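Local coordinates for protein putative oxidoreductase (Pseudomonas putida, PDB 3L6D) that probably binds NADP and acts as an oxidoreductase on a substrate that is not known, at residues H94-Y100 and G119-G125; T144-F150 and T164-W169; F190-V194 and A208-L212; A240-H245 and Y281-I286; A246-A250 and V269-Q274. Residues are numbered along the deposited sequence.

Interaction 1 (H94-Y100 and G119-G125)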
# COMPACT_ATOMS: atom_id res chain seq x y z
N HIS B 94 -18.23 26.92 28.17
CA HIS B 94 -16.98 27.52 27.70
C HIS B 94 -15.77 26.58 27.67
O HIS B 94 -14.63 27.04 27.67
CB HIS B 94 -16.67 28.76 28.51
CG HIS B 94 -17.83 29.68 28.62
ND1 HIS B 94 -18.51 30.13 27.50
CD2 HIS B 94 -18.47 30.18 29.69
CE1 HIS B 94 -19.50 30.91 27.90
NE2 HIS B 94 -19.49 30.97 29.22
N ARG B 95 -16.03 25.29 27.60
CA ARG B 95 -14.95 24.30 27.44
C ARG B 95 -15.11 23.56 26.14
O ARG B 95 -16.22 23.35 25.67
CB ARG B 95 -14.96 23.25 28.60
CG ARG B 95 -14.87 23.85 30.02
CD ARG B 95 -13.55 24.62 30.11
NE ARG B 95 -13.24 25.03 31.46
CZ ARG B 95 -13.62 26.18 32.02
NH1 ARG B 95 -14.38 27.05 31.36
NH2 ARG B 95 -13.23 26.45 33.27
N THR B 96 -14.01 23.13 25.57
CA THR B 96 -14.06 22.31 24.35
C THR B 96 -13.79 20.86 24.77
O THR B 96 -12.82 20.61 25.49
CB THR B 96 -13.02 22.79 23.37
OG1 THR B 96 -13.37 24.12 22.99
CG2 THR B 96 -12.93 21.82 22.07
N ILE B 97 -14.68 19.95 24.38
CA ILE B 97 -14.46 18.52 24.55
C ILE B 97 -13.95 18.01 23.25
O ILE B 97 -14.63 18.18 22.20
CB ILE B 97 -15.82 17.80 24.83
CG1 ILE B 97 -16.50 18.39 26.06
CG2 ILE B 97 -15.64 16.29 25.01
CD1 ILE B 97 -15.57 18.53 27.27
N VAL B 98 -12.79 17.35 23.27
CA VAL B 98 -12.25 16.67 22.06
C VAL B 98 -12.41 15.16 22.24
O VAL B 98 -11.72 14.56 23.08
CB VAL B 98 -10.76 17.07 21.82
CG1 VAL B 98 -10.25 16.51 20.45
CG2 VAL B 98 -10.61 18.58 21.83
N ASP B 99 -13.34 14.57 21.49
CA ASP B 99 -13.84 13.22 21.73
C ASP B 99 -13.22 12.25 20.76
O ASP B 99 -13.59 12.24 19.57
CB ASP B 99 -15.37 13.23 21.56
CG ASP B 99 -16.05 11.93 21.96
OD1 ASP B 99 -15.39 10.97 22.44
OD2 ASP B 99 -17.28 11.88 21.81
N TYR B 100 -12.25 11.45 21.25
CA TYR B 100 -11.65 10.38 20.45
C TYR B 100 -12.29 8.99 20.66
O TYR B 100 -11.79 8.02 20.10
CB TYR B 100 -10.14 10.29 20.70
CG TYR B 100 -9.38 11.47 20.21
CD1 TYR B 100 -9.00 11.57 18.88
CD2 TYR B 100 -9.04 12.52 21.06
CE1 TYR B 100 -8.29 12.67 18.40
CE2 TYR B 100 -8.36 13.63 20.59
CZ TYR B 100 -7.99 13.71 19.26
OH TYR B 100 -7.31 14.79 18.79
N GLY B 119 -23.44 24.89 26.64
CA GLY B 119 -22.57 26.04 26.34
C GLY B 119 -21.10 25.69 26.13
O GLY B 119 -20.20 26.55 26.18
N GLY B 120 -20.83 24.42 25.87
CA GLY B 120 -19.48 24.00 25.54
C GLY B 120 -19.35 23.78 24.05
O GLY B 120 -20.28 24.05 23.30
N HIS B 121 -18.21 23.29 23.60
CA HIS B 121 -17.98 23.11 22.18
C HIS B 121 -17.54 21.69 22.02
O HIS B 121 -16.80 21.18 22.88
CB HIS B 121 -16.90 24.06 21.72
CG HIS B 121 -17.16 25.47 22.13
ND1 HIS B 121 -18.12 26.26 21.51
CD2 HIS B 121 -16.65 26.22 23.14
CE1 HIS B 121 -18.15 27.44 22.10
NE2 HIS B 121 -17.28 27.44 23.10
N TYR B 122 -18.03 21.03 20.98
CA TYR B 122 -17.76 19.61 20.83
C TYR B 122 -16.92 19.37 19.58
O TYR B 122 -17.29 19.81 18.49
CB TYR B 122 -19.08 18.85 20.74
CG TYR B 122 -18.86 17.39 20.51
CD1 TYR B 122 -18.60 16.53 21.59
CD2 TYR B 122 -18.91 16.85 19.23
CE1 TYR B 122 -18.42 15.16 21.38
CE2 TYR B 122 -18.70 15.50 19.00
CZ TYR B 122 -18.45 14.67 20.08
OH TYR B 122 -18.23 13.32 19.84
N VAL B 123 -15.74 18.77 19.75
CA VAL B 123 -14.96 18.32 18.58
C VAL B 123 -14.79 16.82 18.61
O VAL B 123 -14.39 16.24 19.66
CB VAL B 123 -13.53 18.99 18.56
CG1 VAL B 123 -12.73 18.49 17.36
CG2 VAL B 123 -13.65 20.52 18.52
N LYS B 124 -15.10 16.16 17.50
CA LYS B 124 -14.89 14.71 17.44
C LYS B 124 -13.53 14.50 16.75
O LYS B 124 -13.24 15.16 15.77
CB LYS B 124 -15.98 14.02 16.60
CG LYS B 124 -15.72 12.52 16.35
CD LYS B 124 -16.83 11.94 15.38
CE LYS B 124 -16.63 10.39 15.19
NZ LYS B 124 -16.68 9.76 16.55
N GLY B 125 -12.69 13.61 17.27
CA GLY B 125 -11.41 13.34 16.60
C GLY B 125 -11.28 11.86 16.25
O GLY B 125 -11.88 10.98 16.91
O HOH W 1 -16.97 29.53 24.80
O HOH W 2 -14.86 10.16 18.51
O HOH W 3 -11.91 8.13 17.44
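Strands 96-99 and 121-125 run parallel, their axes 4.5 Å apart at closest approach and 18° from aligned. T96 pairs with H121, I97 with Y122, V98 with V123 and D99 with K124. The hydrogen bonds alternate in direction, as parallel pairing requires: H121 N to R95 O (2.9 Å), I97 N to H121 O (2.9 Å), V123 N to I97 O (2.8 Å), D99 N to V123 O (2.7 Å) and G125 N to D99 O (2.8 Å). Helix 105-117 connects the strands, giving a beta-alpha-beta unit of the Rossmann-type domain. The helix is closed by a Schellman motif at G119 (positive phi), whose O accepts from H94 N (2.8 Å). T96, V98, H121 and V123 share one face; T96 CG2 lies 3.8 Å from V123 CG2. The other face carries I97, D99, Y122 and K124, and there Y122 OH donates to D99 OD2 (2.6 Å). L111 of helix 105-117 touches both D99 and Y122. D99 OD1 accepts from T101 N, so this buried carboxylate has a hydrogen-bond donor at each oxygen.

Interaction 2 (T144-F150 and T164-W169)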
# COMPACT_ATOMS: atom_id res chain seq x y z
N THR B 144 -13.85 16.82 13.39
CA THR B 144 -15.11 17.33 12.87
C THR B 144 -15.88 17.93 14.06
O THR B 144 -15.35 17.92 15.18
CB THR B 144 -15.92 16.23 12.10
OG1 THR B 144 -17.02 16.85 11.43
CG2 THR B 144 -16.43 15.13 12.99
N GLY B 145 -17.08 18.45 13.84
CA GLY B 145 -17.90 19.04 14.91
C GLY B 145 -17.84 20.56 14.81
O GLY B 145 -18.28 21.14 13.83
N ASP B 146 -17.22 21.19 15.80
CA ASP B 146 -17.17 22.65 15.92
C ASP B 146 -15.88 23.19 15.33
O ASP B 146 -14.80 23.06 15.93
CB ASP B 146 -17.30 23.01 17.41
CG ASP B 146 -17.52 24.50 17.66
OD1 ASP B 146 -16.70 25.38 17.26
OD2 ASP B 146 -18.52 24.80 18.33
N ARG B 147 -15.98 23.85 14.16
CA ARG B 147 -14.78 24.27 13.45
C ARG B 147 -14.02 25.32 14.24
O ARG B 147 -12.80 25.28 14.28
CB ARG B 147 -15.14 24.88 12.06
CG ARG B 147 -13.94 25.15 11.15
CD ARG B 147 -14.36 25.74 9.74
NE ARG B 147 -14.89 24.70 8.82
CZ ARG B 147 -14.17 23.98 7.95
NH1 ARG B 147 -12.85 24.16 7.82
NH2 ARG B 147 -14.77 23.06 7.19
N GLU B 148 -14.73 26.25 14.85
CA GLU B 148 -14.08 27.34 15.60
C GLU B 148 -13.31 26.78 16.81
O GLU B 148 -12.14 27.12 17.01
CB GLU B 148 -15.09 28.43 15.98
CG GLU B 148 -15.67 29.16 14.75
CD GLU B 148 -17.08 28.68 14.41
OE1 GLU B 148 -17.27 27.48 14.09
OE2 GLU B 148 -18.03 29.51 14.52
N ALA B 149 -13.93 25.88 17.57
CA ALA B 149 -13.22 25.27 18.72
C ALA B 149 -12.01 24.43 18.26
O ALA B 149 -10.94 24.41 18.94
CB ALA B 149 -14.18 24.41 19.54
N PHE B 150 -12.17 23.70 17.15
CA PHE B 150 -11.05 22.97 16.60
C PHE B 150 -9.89 23.93 16.25
O PHE B 150 -8.74 23.65 16.57
CB PHE B 150 -11.44 22.15 15.35
CG PHE B 150 -10.24 21.74 14.53
CD1 PHE B 150 -9.48 20.66 14.91
CD2 PHE B 150 -9.85 22.49 13.44
CE1 PHE B 150 -8.34 20.29 14.18
CE2 PHE B 150 -8.72 22.15 12.69
CZ PHE B 150 -7.98 21.04 13.05
N THR B 164 -3.16 17.31 10.59
CA THR B 164 -4.56 17.17 10.93
C THR B 164 -5.43 17.82 9.86
O THR B 164 -4.95 18.62 9.08
CB THR B 164 -4.89 17.64 12.36
OG1 THR B 164 -6.18 17.09 12.71
CG2 THR B 164 -4.89 19.19 12.47
N VAL B 165 -6.69 17.42 9.77
CA VAL B 165 -7.59 18.08 8.82
C VAL B 165 -8.97 18.16 9.52
O VAL B 165 -9.37 17.24 10.24
CB VAL B 165 -7.64 17.31 7.44
CG1 VAL B 165 -8.27 15.88 7.61
CG2 VAL B 165 -8.41 18.09 6.41
N PHE B 166 -9.65 19.28 9.36
CA PHE B 166 -11.03 19.36 9.77
C PHE B 166 -11.90 19.20 8.52
O PHE B 166 -11.70 19.88 7.49
CB PHE B 166 -11.29 20.71 10.48
CG PHE B 166 -12.69 20.84 11.02
CD1 PHE B 166 -12.96 20.56 12.36
CD2 PHE B 166 -13.73 21.25 10.19
CE1 PHE B 166 -14.23 20.68 12.85
CE2 PHE B 166 -15.03 21.34 10.68
CZ PHE B 166 -15.28 21.05 12.00
N LEU B 167 -12.89 18.34 8.63
CA LEU B 167 -13.91 18.23 7.63
C LEU B 167 -15.28 18.36 8.33
O LEU B 167 -15.40 17.99 9.51
CB LEU B 167 -13.82 16.84 6.94
CG LEU B 167 -12.55 16.61 6.12
CD1 LEU B 167 -12.46 15.14 5.77
CD2 LEU B 167 -12.65 17.49 4.88
N PRO B 168 -16.30 18.86 7.60
CA PRO B 168 -17.64 18.93 8.19
C PRO B 168 -18.18 17.53 8.45
O PRO B 168 -17.78 16.57 7.77
CB PRO B 168 -18.48 19.64 7.09
CG PRO B 168 -17.76 19.39 5.82
CD PRO B 168 -16.26 19.38 6.21
N TRP B 169 -19.11 17.44 9.41
CA TRP B 169 -19.60 16.18 9.95
C TRP B 169 -19.73 15.00 8.95
O TRP B 169 -19.12 13.94 9.11
CB TRP B 169 -20.95 16.41 10.69
CG TRP B 169 -21.21 15.26 11.58
CD1 TRP B 169 -21.89 14.11 11.25
CD2 TRP B 169 -20.71 15.07 12.93
NE1 TRP B 169 -21.88 13.23 12.34
CE2 TRP B 169 -21.15 13.80 13.36
CE3 TRP B 169 -20.00 15.87 13.82
CZ2 TRP B 169 -20.87 13.30 14.66
CZ3 TRP B 169 -19.73 15.37 15.12
CH2 TRP B 169 -20.15 14.10 15.51
O HOH W 4 -19.15 19.96 11.18
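At the edge of the Rossmann-type sheet, the end of strand 140-145 and the start of helix 147-152 close over strand 163-166, which lies beside strand 140-145. F166, in the t rotamer (chi1 -176°), sends its ring into the turn between strand and helix. R147 CA sits over the ring face, 3.9 Å from the centroid and 27° off the normal, a CH-pi contact. F150, also t, lies obliquely to F166, with centroids 5.4 Å apart and planes at 38°; F166 CB makes a second CH-pi contact over the F150 ring, 4.0 Å from its centroid. R147 extends through two t angles before turning at chi3 (-78°), which brings F166 CD2 over one face of the guanidinium, 3.6 Å from R147 CZ. D146 N-caps the helix, its OD1 accepting from A149 N at 2.8 Å. W169 brings its indole to T144, CE3 lying 3.7 Å from T144 CG2. With chi1 at -171°, T144 points its hydroxyl at segment 164-169, where OG1 donates to L167 O at 2.8 Å.

Interaction 3 (F190-V194 and A208-L212)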
# COMPACT_ATOMS: atom_id res chain seq x y z
N PHE B 190 -1.28 -7.66 1.88
CA PHE B 190 0.09 -8.04 2.16
C PHE B 190 0.15 -9.36 2.94
O PHE B 190 0.92 -10.25 2.57
CB PHE B 190 0.84 -6.89 2.86
CG PHE B 190 2.27 -7.19 3.15
CD1 PHE B 190 3.25 -6.96 2.19
CD2 PHE B 190 2.65 -7.71 4.40
CE1 PHE B 190 4.59 -7.26 2.45
CE2 PHE B 190 4.00 -8.01 4.68
CZ PHE B 190 4.97 -7.79 3.70
N PHE B 191 -0.65 -9.50 4.01
CA PHE B 191 -0.74 -10.76 4.76
C PHE B 191 -1.11 -11.93 3.87
O PHE B 191 -0.50 -13.00 3.98
CB PHE B 191 -1.69 -10.66 6.00
CG PHE B 191 -1.37 -9.52 6.91
CD1 PHE B 191 -0.05 -9.13 7.13
CD2 PHE B 191 -2.40 -8.81 7.54
CE1 PHE B 191 0.24 -8.05 7.97
CE2 PHE B 191 -2.11 -7.74 8.39
CZ PHE B 191 -0.79 -7.36 8.61
N GLU B 192 -2.08 -11.72 2.99
CA GLU B 192 -2.52 -12.77 2.06
C GLU B 192 -1.39 -13.24 1.10
O GLU B 192 -1.22 -14.43 0.88
CB GLU B 192 -3.81 -12.35 1.30
CG GLU B 192 -4.32 -13.39 0.28
CD GLU B 192 -5.59 -12.97 -0.48
OE1 GLU B 192 -6.71 -13.18 0.06
OE2 GLU B 192 -5.48 -12.49 -1.62
N ALA B 193 -0.62 -12.29 0.57
CA ALA B 193 0.43 -12.60 -0.41
C ALA B 193 1.59 -13.30 0.28
O ALA B 193 2.09 -14.30 -0.23
CB ALA B 193 0.90 -11.34 -1.15
N VAL B 194 1.97 -12.79 1.45
CA VAL B 194 2.98 -13.46 2.28
C VAL B 194 2.57 -14.91 2.66
O VAL B 194 3.36 -15.86 2.54
CB VAL B 194 3.32 -12.62 3.53
CG1 VAL B 194 4.18 -13.43 4.52
CG2 VAL B 194 4.08 -11.37 3.13
N ALA B 208 8.81 -11.94 3.70
CA ALA B 208 8.04 -10.75 4.05
C ALA B 208 8.86 -9.51 3.78
O ALA B 208 8.37 -8.60 3.11
CB ALA B 208 7.61 -10.80 5.56
N ARG B 209 10.10 -9.46 4.27
CA ARG B 209 10.89 -8.23 4.06
C ARG B 209 11.17 -7.98 2.57
O ARG B 209 11.06 -6.84 2.10
CB ARG B 209 12.19 -8.20 4.85
CG ARG B 209 12.99 -6.92 4.61
CD ARG B 209 13.95 -6.67 5.76
NE ARG B 209 13.24 -5.94 6.81
CZ ARG B 209 13.59 -5.94 8.09
NH1 ARG B 209 14.63 -6.67 8.51
NH2 ARG B 209 12.88 -5.23 8.96
N LEU B 210 11.53 -9.04 1.85
CA LEU B 210 11.75 -8.91 0.40
C LEU B 210 10.50 -8.47 -0.34
O LEU B 210 10.58 -7.66 -1.25
CB LEU B 210 12.27 -10.21 -0.22
CG LEU B 210 12.82 -10.05 -1.64
CD1 LEU B 210 14.00 -9.04 -1.68
CD2 LEU B 210 13.24 -11.40 -2.28
N LEU B 211 9.33 -8.99 0.05
CA LEU B 211 8.10 -8.62 -0.64
C LEU B 211 7.82 -7.13 -0.45
O LEU B 211 7.57 -6.41 -1.40
CB LEU B 211 6.91 -9.47 -0.17
CG LEU B 211 5.84 -9.74 -1.25
CD1 LEU B 211 4.94 -10.94 -0.90
CD2 LEU B 211 4.98 -8.52 -1.50
N LEU B 212 7.91 -6.67 0.79
CA LEU B 212 7.75 -5.25 1.08
C LEU B 212 8.75 -4.35 0.33
O LEU B 212 8.36 -3.35 -0.31
CB LEU B 212 7.81 -5.01 2.59
CG LEU B 212 7.61 -3.54 3.02
CD1 LEU B 212 6.19 -3.09 2.67
CD2 LEU B 212 7.87 -3.33 4.51
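The axes of segments 190-194 and 208-212 cross at 124°, coming no closer than 10.6 Å, so side chains rather than backbones fill the space between helices 169-199 and 204-232. The largest bump is F190, with 78 Å² covered. Its t rotamer extends the ring toward the turn formed by A208, L211 and L212: CZ reaches 3.5 Å from A208 O, while CE1 lies 3.9 Å from L212 CB and 4.1 Å from L211 CB. A208 O and L212 N both lie near the ring plane, so F190 enters edge first. L211, with 61 Å² covered, answers from the other helix. Its CD1 settles between A193 and V194, 4.1 Å from A193 CB and 4.1 Å from V194 CG2. V194 CG2 rests 4.1 Å from A208 CA, where the small alanine lets V194 CA and A208 CA approach to 6.0 Å; F190 CA and L212 CA are 8.2 Å apart. H182 of the second subunit meets the F190 ring edge-to-face and also packs on A193, bringing the partner chain up to this helix pair. No hydrogen bond crosses between the segments, and every touching residue is buried: the contact is held by apolar shape matching within the helical C-terminal domain.

Interaction 4 (A240-H245 and Y281-I286)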
# COMPACT_ATOMS: atom_id res chain seq x y z
N ALA B 240 -0.97 1.80 -19.08
CA ALA B 240 -1.40 0.70 -18.28
C ALA B 240 -2.83 0.30 -18.58
O ALA B 240 -3.69 0.64 -17.82
CB ALA B 240 -1.27 1.06 -16.87
N ARG B 241 -3.08 -0.38 -19.67
CA ARG B 241 -4.44 -0.72 -20.03
C ARG B 241 -5.13 -1.60 -19.02
O ARG B 241 -4.58 -2.52 -18.53
CB ARG B 241 -4.48 -1.41 -21.39
CG ARG B 241 -4.20 -0.49 -22.52
CD ARG B 241 -4.29 -1.20 -23.84
NE ARG B 241 -5.54 -1.88 -24.03
CZ ARG B 241 -6.37 -1.63 -25.01
NH1 ARG B 241 -6.07 -0.68 -25.88
NH2 ARG B 241 -7.49 -2.30 -25.12
N LEU B 242 -6.38 -1.31 -18.77
CA LEU B 242 -7.16 -2.13 -17.88
C LEU B 242 -7.30 -3.58 -18.38
O LEU B 242 -7.16 -4.50 -17.58
CB LEU B 242 -8.52 -1.48 -17.61
CG LEU B 242 -9.33 -2.08 -16.47
CD1 LEU B 242 -9.99 -0.99 -15.69
CD2 LEU B 242 -10.36 -3.08 -17.03
N ASP B 243 -7.54 -3.78 -19.68
CA ASP B 243 -7.73 -5.14 -20.18
C ASP B 243 -6.48 -6.00 -20.07
O ASP B 243 -6.58 -7.16 -19.72
CB ASP B 243 -8.34 -5.22 -21.60
CG ASP B 243 -7.55 -4.45 -22.66
OD1 ASP B 243 -8.12 -4.26 -23.74
OD2 ASP B 243 -6.39 -4.02 -22.44
N VAL B 244 -5.33 -5.40 -20.33
CA VAL B 244 -4.01 -6.01 -20.10
C VAL B 244 -3.82 -6.42 -18.63
O VAL B 244 -3.35 -7.53 -18.34
CB VAL B 244 -2.88 -5.04 -20.56
CG1 VAL B 244 -1.51 -5.61 -20.23
CG2 VAL B 244 -3.00 -4.75 -22.07
N HIS B 245 -4.20 -5.54 -17.71
CA HIS B 245 -4.15 -5.88 -16.29
C HIS B 245 -5.10 -7.02 -15.96
O HIS B 245 -4.74 -7.93 -15.22
CB HIS B 245 -4.45 -4.66 -15.39
CG HIS B 245 -3.30 -3.71 -15.26
ND1 HIS B 245 -2.91 -2.87 -16.28
CD2 HIS B 245 -2.46 -3.45 -14.23
CE1 HIS B 245 -1.89 -2.13 -15.88
NE2 HIS B 245 -1.59 -2.46 -14.63
N TYR B 281 -14.47 -0.48 -19.83
CA TYR B 281 -13.26 0.22 -19.39
C TYR B 281 -11.94 -0.40 -19.82
O TYR B 281 -10.88 0.15 -19.51
CB TYR B 281 -13.26 0.43 -17.87
CG TYR B 281 -14.38 1.32 -17.43
CD1 TYR B 281 -14.38 2.68 -17.75
CD2 TYR B 281 -15.44 0.81 -16.70
CE1 TYR B 281 -15.41 3.51 -17.38
CE2 TYR B 281 -16.49 1.64 -16.30
CZ TYR B 281 -16.46 2.98 -16.64
OH TYR B 281 -17.49 3.80 -16.24
N GLY B 282 -11.99 -1.50 -20.57
CA GLY B 282 -10.78 -2.26 -20.94
C GLY B 282 -9.64 -1.49 -21.60
O GLY B 282 -8.45 -1.75 -21.32
N ASP B 283 -9.99 -0.54 -22.47
CA ASP B 283 -8.98 0.21 -23.19
C ASP B 283 -8.48 1.45 -22.43
O ASP B 283 -7.63 2.19 -22.92
CB ASP B 283 -9.49 0.61 -24.58
CG ASP B 283 -10.70 1.52 -24.53
OD1 ASP B 283 -11.32 1.67 -23.46
OD2 ASP B 283 -11.06 2.09 -25.58
N GLN B 284 -9.03 1.69 -21.24
CA GLN B 284 -8.56 2.81 -20.42
C GLN B 284 -7.45 2.45 -19.43
O GLN B 284 -7.16 1.27 -19.21
CB GLN B 284 -9.74 3.48 -19.71
CG GLN B 284 -10.81 4.01 -20.66
CD GLN B 284 -11.97 4.60 -19.91
OE1 GLN B 284 -11.79 5.25 -18.88
NE2 GLN B 284 -13.18 4.38 -20.43
N ASP B 285 -6.82 3.47 -18.85
CA ASP B 285 -5.86 3.31 -17.77
C ASP B 285 -6.53 2.55 -16.63
O ASP B 285 -7.75 2.64 -16.41
CB ASP B 285 -5.37 4.68 -17.29
CG ASP B 285 -4.27 4.59 -16.23
OD1 ASP B 285 -3.07 4.58 -16.60
OD2 ASP B 285 -4.58 4.56 -15.02
N ILE B 286 -5.70 1.76 -15.95
CA ILE B 286 -6.10 0.94 -14.81
C ILE B 286 -6.85 1.75 -13.74
O ILE B 286 -7.78 1.23 -13.08
CB ILE B 286 -4.87 0.19 -14.27
CG1 ILE B 286 -5.27 -0.86 -13.20
CG2 ILE B 286 -3.78 1.20 -13.75
CD1 ILE B 286 -6.26 -1.92 -13.69
O HOH W 5 -5.10 1.78 -24.96
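L242 and I286, each with 93 Å² covered, form the apolar centre, with L242 CG 4.1 Å from I286 CD1. A240 CB closes on I286 CG2 at 4.0 Å, and L242 CD1 meets Y281 CB at 4.2 Å. I286 CG1 lies over the H245 ring, 4.1 Å from its centroid and 15° off the normal, a CH-pi contact. The ring is fixed by H245 ND1 donating to R241 O (2.8 Å), while NE2 bonds Y130 OH of the second subunit. Around this centre the backbones join: I286 N donates to A240 O (3.0 Å), L242 N to Q284 O (2.7 Å) and D243 N to G282 O (2.8 Å). The last two acceptors receive NH groups from the first turn of helix 242-259, just after its N-cap, R241. The type I turn Y281-Q284, held by Q284 N to Y281 O at 3.0 Å, presents both carbonyls. At the outer edge R241 grips D243 through NE to OD2 (2.8 Å) and a very short NH2 to OD1 contact (2.5 Å), a salt bridge whose guanidinium face covers D283 CA. The chemistry implies that the turn after helix 264-281 supplies carbonyl acceptors for two NH groups at the helix start.

Interaction 5 (A246-A250 and V269-Q274)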
# COMPACT_ATOMS: atom_id res chain seq x y z
N ALA B 246 -6.31 -6.99 -16.52
CA ALA B 246 -7.26 -8.10 -16.30
C ALA B 246 -6.61 -9.44 -16.67
O ALA B 246 -6.75 -10.44 -15.92
CB ALA B 246 -8.55 -7.89 -17.07
N ASP B 247 -5.87 -9.43 -17.78
CA ASP B 247 -5.18 -10.64 -18.31
C ASP B 247 -4.11 -11.14 -17.34
O ASP B 247 -4.12 -12.31 -16.94
CB ASP B 247 -4.51 -10.35 -19.66
CG ASP B 247 -5.51 -10.33 -20.81
OD1 ASP B 247 -6.67 -10.76 -20.59
OD2 ASP B 247 -5.13 -9.91 -21.94
N ALA B 248 -3.21 -10.23 -16.98
CA ALA B 248 -2.21 -10.46 -15.97
C ALA B 248 -2.82 -10.96 -14.65
O ALA B 248 -2.28 -11.89 -14.04
CB ALA B 248 -1.43 -9.17 -15.72
N PHE B 249 -3.89 -10.32 -14.18
CA PHE B 249 -4.49 -10.71 -12.89
C PHE B 249 -5.02 -12.16 -12.93
O PHE B 249 -4.77 -12.94 -12.01
CB PHE B 249 -5.62 -9.75 -12.45
CG PHE B 249 -5.15 -8.33 -12.12
CD1 PHE B 249 -3.88 -7.88 -12.44
CD2 PHE B 249 -6.04 -7.42 -11.51
CE1 PHE B 249 -3.48 -6.55 -12.17
CE2 PHE B 249 -5.65 -6.10 -11.23
CZ PHE B 249 -4.35 -5.67 -11.56
N ALA B 250 -5.73 -12.52 -14.00
CA ALA B 250 -6.21 -13.90 -14.18
C ALA B 250 -5.07 -14.93 -14.19
O ALA B 250 -5.24 -16.04 -13.66
CB ALA B 250 -7.07 -14.02 -15.44
N VAL B 269 -10.34 -8.82 -6.07
CA VAL B 269 -9.66 -7.85 -6.92
C VAL B 269 -9.80 -8.23 -8.39
O VAL B 269 -10.04 -7.37 -9.24
CB VAL B 269 -8.16 -7.80 -6.54
CG1 VAL B 269 -7.32 -7.10 -7.65
CG2 VAL B 269 -8.03 -7.16 -5.16
N CYS B 270 -9.63 -9.51 -8.70
CA CYS B 270 -9.85 -10.01 -10.07
C CYS B 270 -11.27 -9.76 -10.54
O CYS B 270 -11.48 -9.30 -11.67
CB CYS B 270 -9.55 -11.50 -10.18
SG CYS B 270 -7.82 -11.79 -10.13
N GLN B 271 -12.24 -10.06 -9.66
CA GLN B 271 -13.67 -9.81 -9.92
C GLN B 271 -13.92 -8.35 -10.32
O GLN B 271 -14.58 -8.09 -11.32
CB GLN B 271 -14.54 -10.22 -8.70
CG GLN B 271 -16.04 -10.00 -8.87
CD GLN B 271 -16.88 -10.39 -7.63
OE1 GLN B 271 -16.35 -10.67 -6.54
NE2 GLN B 271 -18.21 -10.40 -7.81
N VAL B 272 -13.39 -7.42 -9.54
CA VAL B 272 -13.54 -6.00 -9.81
C VAL B 272 -13.00 -5.59 -11.19
O VAL B 272 -13.68 -4.86 -11.94
CB VAL B 272 -12.86 -5.15 -8.69
CG1 VAL B 272 -12.82 -3.67 -9.07
CG2 VAL B 272 -13.62 -5.32 -7.37
N VAL B 273 -11.79 -6.03 -11.52
CA VAL B 273 -11.17 -5.58 -12.77
C VAL B 273 -11.79 -6.33 -13.96
O VAL B 273 -12.02 -5.75 -15.02
CB VAL B 273 -9.64 -5.76 -12.75
CG1 VAL B 273 -9.07 -5.24 -14.00
CG2 VAL B 273 -9.00 -4.95 -11.56
N GLN B 274 -12.07 -7.62 -13.80
CA GLN B 274 -12.78 -8.33 -14.90
C GLN B 274 -14.09 -7.59 -15.17
O GLN B 274 -14.39 -7.23 -16.31
CB GLN B 274 -13.00 -9.81 -14.55
CG GLN B 274 -11.70 -10.65 -14.41
CD GLN B 274 -11.02 -10.98 -15.74
OE1 GLN B 274 -11.61 -10.84 -16.81
NE2 GLN B 274 -9.76 -11.42 -15.67
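F249 has the most surface covered, 83 Å², followed by A246 with 54 Å² and Q274 with 53 Å². The F249 side chain points from helix 242-259 toward helix 264-281, and its ring meets two valines one turn apart: CE2 is 3.6 Å from V273 CG2 and 4.1 Å from V269 CG1. Both approaches are oblique to the ring. At its base, F249 CB lies 3.8 Å from C270 SG, so the phenylalanine is flanked by V269, C270 and V273. F184 of the second subunit also meets this ring, with planes at about 35°.

A246, one turn earlier, turns its methyl toward V273, with CB 4.1 Å from V273 CG1. Being small, it allows its CA to come within 5.7 Å of that of Q274. Q274 folds back through m rotamers at chi1 (-65°) and chi2 (-74°), laying its amide along the other helix: NE2 is 3.7 Å from A250 CB and 4.0 Å from A246 CB. NE2 also lies 3.2 Å from A246 O, but the angle is too poor for a hydrogen bond, and that oxygen accepts from A250 N (3.0 Å) within its own helix.

The segment axes lie 9.6 Å apart with their directions 154° from parallel. This is the geometry of an antiparallel helical hairpin, here part of the all-helical C-terminal domain, at the subunit interface.

Along the chain, interaction 1 comes first, closing the beta-alpha-beta loop through helix 105-117. Interaction 2 follows in series, closing the loop through helices 147-152 and 154-157 back to edge strand 163-166, and touches interaction 1: Y122 O and D146 N are 3.0 Å apart, a probable hydrogen bond, as strands 121-128 and 140-145 are sheet neighbours. From there helix 169-199 leads into the helical C-terminal domain, where interaction 3 closes the turn into helix 204-232; its centre is 41 Å from that of interaction 1. Interaction 4 closes a longer loop, 240-286, and interaction 5 lies within that loop, pairing the two helices it contains; L242 CD2 and V273 O, 3.7 Å apart, link them. Interactions 3, 4 and 5 all touch the second subunit.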